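Local coordinates for protein deoxyribose-phosphate aldolase (PDB 4EIV) that belongs to the aldolase family of enzymes and folds as a closed barrel of eight parallel strands wrapped by helices, at residues G165-E177 against F197-Y209. Numbering follows the deposited sequence.
Sequences GDIISRAAVAALE and FTVHLISIALREY
L176 sets its CB over the face of the Y209 ring at the C-terminal end of this helix pair: the carbon sits 3.7 Å from the ring centroid, 7° off the ring normal, a CH-pi contact. The two side chains run antiparallel alongside one another, and L176 CD1 comes to 3.6 Å from Y209 CB. With CG of Y209 opposite its own backbone N (chi1 -175°), the ring swings across to L176 at the end of helix 165-178, leaning slightly onward along its own helix. Its OH is hydrogen-bonded to R230, which also binds the carbonyl O of L176, tying both residues to one guanidinium group.

In the middle the helices meet through alanines, A172 CB to A205 CB at 3.9 Å, and their axes come within 9.1 Å at a crossing angle of -40°. At the N-terminal end I168 is a knob in a hole formed by F197, T198, L201 and I202. Its CG1 lies beside the backbone N, opposite the carbonyl carbon, and the extended chain carries CD1 to 3.6 Å from T198 CG2. Beside it, L201 CD1 comes to 3.5 Å from G165 CA, where glycine has no side chain in the way.

One water bridges the helices, 2.7 Å from S169 OG and donating to L201 O. These are the helices following the fifth and sixth strands of a TIM barrel, and A172, L176 and I202 also touch L183 of the strand between them. Shape fit between aliphatic and aromatic groups thus dominates the direct contact, with polar links supplied by a water and by R230.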
loop_
_atom_site.group_PDB
_atom_site.type_symbol
_atom_site.label_atom_id
_atom_site.label_comp_id
_atom_site.label_asym_id
_atom_site.label_seq_id
_atom_site.Cartn_x
_atom_site.Cartn_y
_atom_site.Cartn_z
ATOM N N GLY A 165 10.185 -20.392 -21.519
ATOM C CA GLY A 165 9.361 -19.207 -21.428
ATOM C C GLY A 165 8.055 -19.339 -22.173
ATOM O O GLY A 165 7.033 -18.881 -21.681
ATOM N N ASP A 166 8.074 -19.954 -23.354
ATOM C CA ASP A 166 6.833 -20.135 -24.108
ATOM C C ASP A 166 5.832 -20.928 -23.269
ATOM O O ASP A 166 4.643 -20.610 -23.287
ATOM C CB ASP A 166 7.085 -20.850 -25.443
ATOM C CG ASP A 166 5.801 -21.059 -26.263
ATOM O OD1 ASP A 166 5.142 -20.056 -26.631
ATOM O OD2 ASP A 166 5.478 -22.234 -26.588
ATOM N N ILE A 167 6.317 -21.950 -22.555
ATOM C CA ILE A 167 5.465 -22.798 -21.700
ATOM C C ILE A 167 4.890 -22.031 -20.530
ATOM O O ILE A 167 3.705 -22.098 -20.278
ATOM C CB ILE A 167 6.206 -24.054 -21.191
ATOM C CG1 ILE A 167 6.384 -25.046 -22.340
ATOM C CG2 ILE A 167 5.482 -24.733 -20.030
ATOM C CD1 ILE A 167 7.144 -26.294 -21.956
ATOM N N ILE A 168 5.724 -21.281 -19.823
ATOM C CA ILE A 168 5.274 -20.502 -18.674
ATOM C C ILE A 168 4.199 -19.527 -19.129
ATOM O O ILE A 168 3.134 -19.400 -18.511
ATOM C CB ILE A 168 6.443 -19.710 -18.054
ATOM C CG1 ILE A 168 7.533 -20.679 -17.567
ATOM C CG2 ILE A 168 5.936 -18.819 -16.922
ATOM C CD1 ILE A 168 8.840 -20.008 -17.184
ATOM N N SER A 169 4.473 -18.828 -20.226
ATOM C CA SER A 169 3.517 -17.860 -20.727
ATOM C C SER A 169 2.213 -18.526 -21.107
ATOM O O SER A 169 1.135 -18.027 -20.771
ATOM C CB SER A 169 4.096 -17.109 -21.929
ATOM O OG SER A 169 5.256 -16.382 -21.557
ATOM N N ARG A 170 2.289 -19.656 -21.818
ATOM C CA ARG A 170 1.055 -20.339 -22.228
ATOM C C ARG A 170 0.285 -20.937 -21.052
ATOM O O ARG A 170 -0.945 -20.939 -21.052
ATOM C CB ARG A 170 1.349 -21.408 -23.268
ATOM C CG ARG A 170 1.737 -20.798 -24.597
ATOM C CD ARG A 170 2.095 -21.848 -25.608
ATOM N NE ARG A 170 2.279 -21.248 -26.926
ATOM C CZ ARG A 170 1.324 -21.108 -27.847
ATOM N NH1 ARG A 170 0.080 -21.543 -27.627
ATOM N NH2 ARG A 170 1.619 -20.521 -29.001
ATOM N N ALA A 171 0.984 -21.444 -20.053
ATOM C CA ALA A 171 0.317 -21.979 -18.860
ATOM C C ALA A 171 -0.423 -20.838 -18.137
ATOM O O ALA A 171 -1.564 -21.004 -17.710
ATOM C CB ALA A 171 1.333 -22.627 -17.939
ATOM N N ALA A 172 0.228 -19.675 -18.034
ATOM C CA ALA A 172 -0.375 -18.495 -17.418
ATOM C C ALA A 172 -1.669 -18.103 -18.128
ATOM O O ALA A 172 -2.699 -17.901 -17.489
ATOM C CB ALA A 172 0.619 -17.338 -17.412
ATOM N N VAL A 173 -1.610 -18.002 -19.462
ATOM C CA VAL A 173 -2.802 -17.604 -20.225
ATOM C C VAL A 173 -3.905 -18.636 -20.077
ATOM O O VAL A 173 -5.063 -18.272 -19.904
ATOM C CB VAL A 173 -2.460 -17.333 -21.704
ATOM C CG1 VAL A 173 -3.724 -17.122 -22.537
ATOM C CG2 VAL A 173 -1.485 -16.146 -21.809
ATOM N N ALA A 174 -3.565 -19.913 -20.153
ATOM C CA ALA A 174 -4.583 -20.959 -20.000
ATOM C C ALA A 174 -5.243 -20.902 -18.613
ATOM O O ALA A 174 -6.437 -21.086 -18.488
ATOM C CB ALA A 174 -3.989 -22.353 -20.261
ATOM N N ALA A 175 -4.475 -20.619 -17.578
ATOM C CA ALA A 175 -4.996 -20.521 -16.214
ATOM C C ALA A 175 -5.933 -19.321 -16.098
ATOM O O ALA A 175 -6.967 -19.413 -15.448
ATOM C CB ALA A 175 -3.837 -20.389 -15.253
ATOM N N LEU A 176 -5.564 -18.204 -16.728
ATOM C CA LEU A 176 -6.419 -17.024 -16.756
ATOM C C LEU A 176 -7.732 -17.330 -17.478
ATOM O O LEU A 176 -8.821 -16.993 -16.993
ATOM C CB LEU A 176 -5.719 -15.831 -17.413
ATOM C CG LEU A 176 -4.513 -15.319 -16.627
ATOM C CD1 LEU A 176 -3.715 -14.343 -17.492
ATOM C CD2 LEU A 176 -4.933 -14.674 -15.281
ATOM N N GLU A 177 -7.641 -17.965 -18.654
ATOM C CA GLU A 177 -8.849 -18.311 -19.418
ATOM C C GLU A 177 -9.729 -19.281 -18.640
ATOM O O GLU A 177 -10.955 -19.245 -18.764
ATOM C CB GLU A 177 -8.470 -18.893 -20.784
ATOM C CG GLU A 177 -7.800 -17.877 -21.701
ATOM C CD GLU A 177 -7.217 -18.455 -22.991
ATOM O OE1 GLU A 177 -7.024 -19.689 -23.088
ATOM O OE2 GLU A 177 -6.917 -17.649 -23.902
ATOM N N PHE A 197 12.888 -13.635 -14.151
ATOM C CA PHE A 197 12.439 -14.071 -15.475
ATOM C C PHE A 197 11.001 -14.536 -15.455
ATOM O O PHE A 197 10.205 -14.067 -16.254
ATOM C CB PHE A 197 13.388 -15.183 -15.985
ATOM C CG PHE A 197 12.952 -15.834 -17.266
ATOM C CD1 PHE A 197 13.098 -15.193 -18.470
ATOM C CD2 PHE A 197 12.396 -17.096 -17.249
ATOM C CE1 PHE A 197 12.696 -15.802 -19.660
ATOM C CE2 PHE A 197 12.008 -17.718 -18.427
ATOM C CZ PHE A 197 12.146 -17.062 -19.621
ATOM N N THR A 198 10.658 -15.442 -14.543
ATOM C CA THR A 198 9.275 -15.931 -14.538
ATOM C C THR A 198 8.284 -14.871 -14.096
ATOM O O THR A 198 7.150 -14.834 -14.588
ATOM C CB THR A 198 9.104 -17.236 -13.727
ATOM O OG1 THR A 198 9.347 -17.039 -12.326
ATOM C CG2 THR A 198 9.987 -18.325 -14.267
ATOM N N VAL A 199 8.658 -14.024 -13.143
ATOM C CA VAL A 199 7.741 -12.959 -12.726
ATOM C C VAL A 199 7.484 -11.994 -13.900
ATOM O O VAL A 199 6.369 -11.495 -14.065
ATOM C CB VAL A 199 8.265 -12.225 -11.459
ATOM C CG1 VAL A 199 7.465 -10.929 -11.179
ATOM C CG2 VAL A 199 8.229 -13.160 -10.267
ATOM N N HIS A 200 8.510 -11.706 -14.690
ATOM C CA HIS A 200 8.338 -10.847 -15.858
ATOM C C HIS A 200 7.341 -11.448 -16.869
ATOM O O HIS A 200 6.414 -10.773 -17.327
ATOM C CB HIS A 200 9.719 -10.586 -16.494
ATOM C CG HIS A 200 9.673 -9.738 -17.720
ATOM N ND1 HIS A 200 10.055 -10.195 -18.960
ATOM C CD2 HIS A 200 9.237 -8.472 -17.903
ATOM C CE1 HIS A 200 9.900 -9.231 -19.846
ATOM N NE2 HIS A 200 9.407 -8.173 -19.233
ATOM N N LEU A 201 7.487 -12.740 -17.163
ATOM C CA LEU A 201 6.577 -13.403 -18.085
ATOM C C LEU A 201 5.146 -13.437 -17.599
ATOM O O LEU A 201 4.210 -13.215 -18.362
ATOM C CB LEU A 201 7.069 -14.821 -18.408
ATOM C CG LEU A 201 8.354 -14.928 -19.214
ATOM C CD1 LEU A 201 8.583 -16.392 -19.554
ATOM C CD2 LEU A 201 8.271 -14.081 -20.483
ATOM N N ILE A 202 4.980 -13.748 -16.315
ATOM C CA ILE A 202 3.659 -13.778 -15.733
ATOM C C ILE A 202 3.014 -12.383 -15.773
ATOM O O ILE A 202 1.822 -12.241 -16.067
ATOM C CB ILE A 202 3.715 -14.373 -14.309
ATOM C CG1 ILE A 202 4.055 -15.862 -14.421
ATOM C CG2 ILE A 202 2.372 -14.196 -13.596
ATOM C CD1 ILE A 202 4.410 -16.541 -13.103
ATOM N N SER A 203 3.795 -11.355 -15.468
ATOM C CA SER A 203 3.315 -9.983 -15.504
ATOM C C SER A 203 2.847 -9.581 -16.886
ATOM O O SER A 203 1.798 -8.960 -17.017
ATOM C CB SER A 203 4.399 -9.028 -15.018
ATOM O OG SER A 203 4.694 -9.246 -13.644
ATOM N N ILE A 204 3.596 -9.963 -17.918
ATOM C CA ILE A 204 3.190 -9.659 -19.294
ATOM C C ILE A 204 1.872 -10.356 -19.616
ATOM O O ILE A 204 0.945 -9.764 -20.187
ATOM C CB ILE A 204 4.238 -10.125 -20.298
ATOM C CG1 ILE A 204 5.495 -9.273 -20.164
ATOM C CG2 ILE A 204 3.705 -10.030 -21.734
ATOM C CD1 ILE A 204 6.665 -9.851 -20.938
ATOM N N ALA A 205 1.777 -11.635 -19.259
ATOM C CA ALA A 205 0.564 -12.396 -19.522
ATOM C C ALA A 205 -0.659 -11.756 -18.886
ATOM O O ALA A 205 -1.723 -11.623 -19.512
ATOM C CB ALA A 205 0.717 -13.838 -19.041
ATOM N N LEU A 206 -0.526 -11.363 -17.630
ATOM C CA LEU A 206 -1.638 -10.737 -16.939
ATOM C C LEU A 206 -1.996 -9.377 -17.549
ATOM O O LEU A 206 -3.174 -9.069 -17.717
ATOM C CB LEU A 206 -1.322 -10.605 -15.465
ATOM C CG LEU A 206 -2.414 -9.984 -14.619
ATOM C CD1 LEU A 206 -3.755 -10.666 -14.820
ATOM C CD2 LEU A 206 -1.979 -10.031 -13.180
ATOM N N ARG A 207 -0.989 -8.575 -17.896
ATOM C CA ARG A 207 -1.210 -7.257 -18.506
ATOM C C ARG A 207 -2.006 -7.408 -19.792
ATOM O O ARG A 207 -2.995 -6.709 -20.010
ATOM C CB ARG A 207 0.137 -6.575 -18.798
ATOM C CG ARG A 207 0.011 -5.149 -19.364
ATOM C CD ARG A 207 1.357 -4.412 -19.460
ATOM N NE ARG A 207 2.122 -4.559 -18.215
ATOM C CZ ARG A 207 3.234 -5.286 -18.048
ATOM N NH1 ARG A 207 3.831 -5.909 -19.063
ATOM N NH2 ARG A 207 3.793 -5.358 -16.842
ATOM N N GLU A 208 -1.588 -8.343 -20.635
ATOM C CA GLU A 208 -2.248 -8.568 -21.912
ATOM C C GLU A 208 -3.629 -9.150 -21.759
ATOM O O GLU A 208 -4.521 -8.826 -22.526
ATOM C CB GLU A 208 -1.388 -9.447 -22.805
ATOM C CG GLU A 208 -0.116 -8.746 -23.191
ATOM C CD GLU A 208 0.808 -9.591 -24.029
ATOM O OE1 GLU A 208 1.805 -9.021 -24.509
ATOM O OE2 GLU A 208 0.547 -10.803 -24.204
ATOM N N TYR A 209 -3.814 -10.009 -20.766
ATOM C CA TYR A 209 -5.120 -10.591 -20.517
ATOM C C TYR A 209 -6.122 -9.506 -20.106
ATOM O O TYR A 209 -7.297 -9.511 -20.547
ATOM C CB TYR A 209 -5.008 -11.663 -19.436
ATOM C CG TYR A 209 -6.308 -12.370 -19.221
ATOM C CD1 TYR A 209 -6.737 -13.346 -20.111
ATOM C CD2 TYR A 209 -7.127 -12.053 -18.145
ATOM C CE1 TYR A 209 -7.938 -13.997 -19.929
ATOM C CE2 TYR A 209 -8.326 -12.695 -17.953
ATOM C CZ TYR A 209 -8.730 -13.670 -18.849
ATOM O OH TYR A 209 -9.923 -14.310 -18.675
HETATM O O HOH W 1 4.232 -13.942 -21.066
#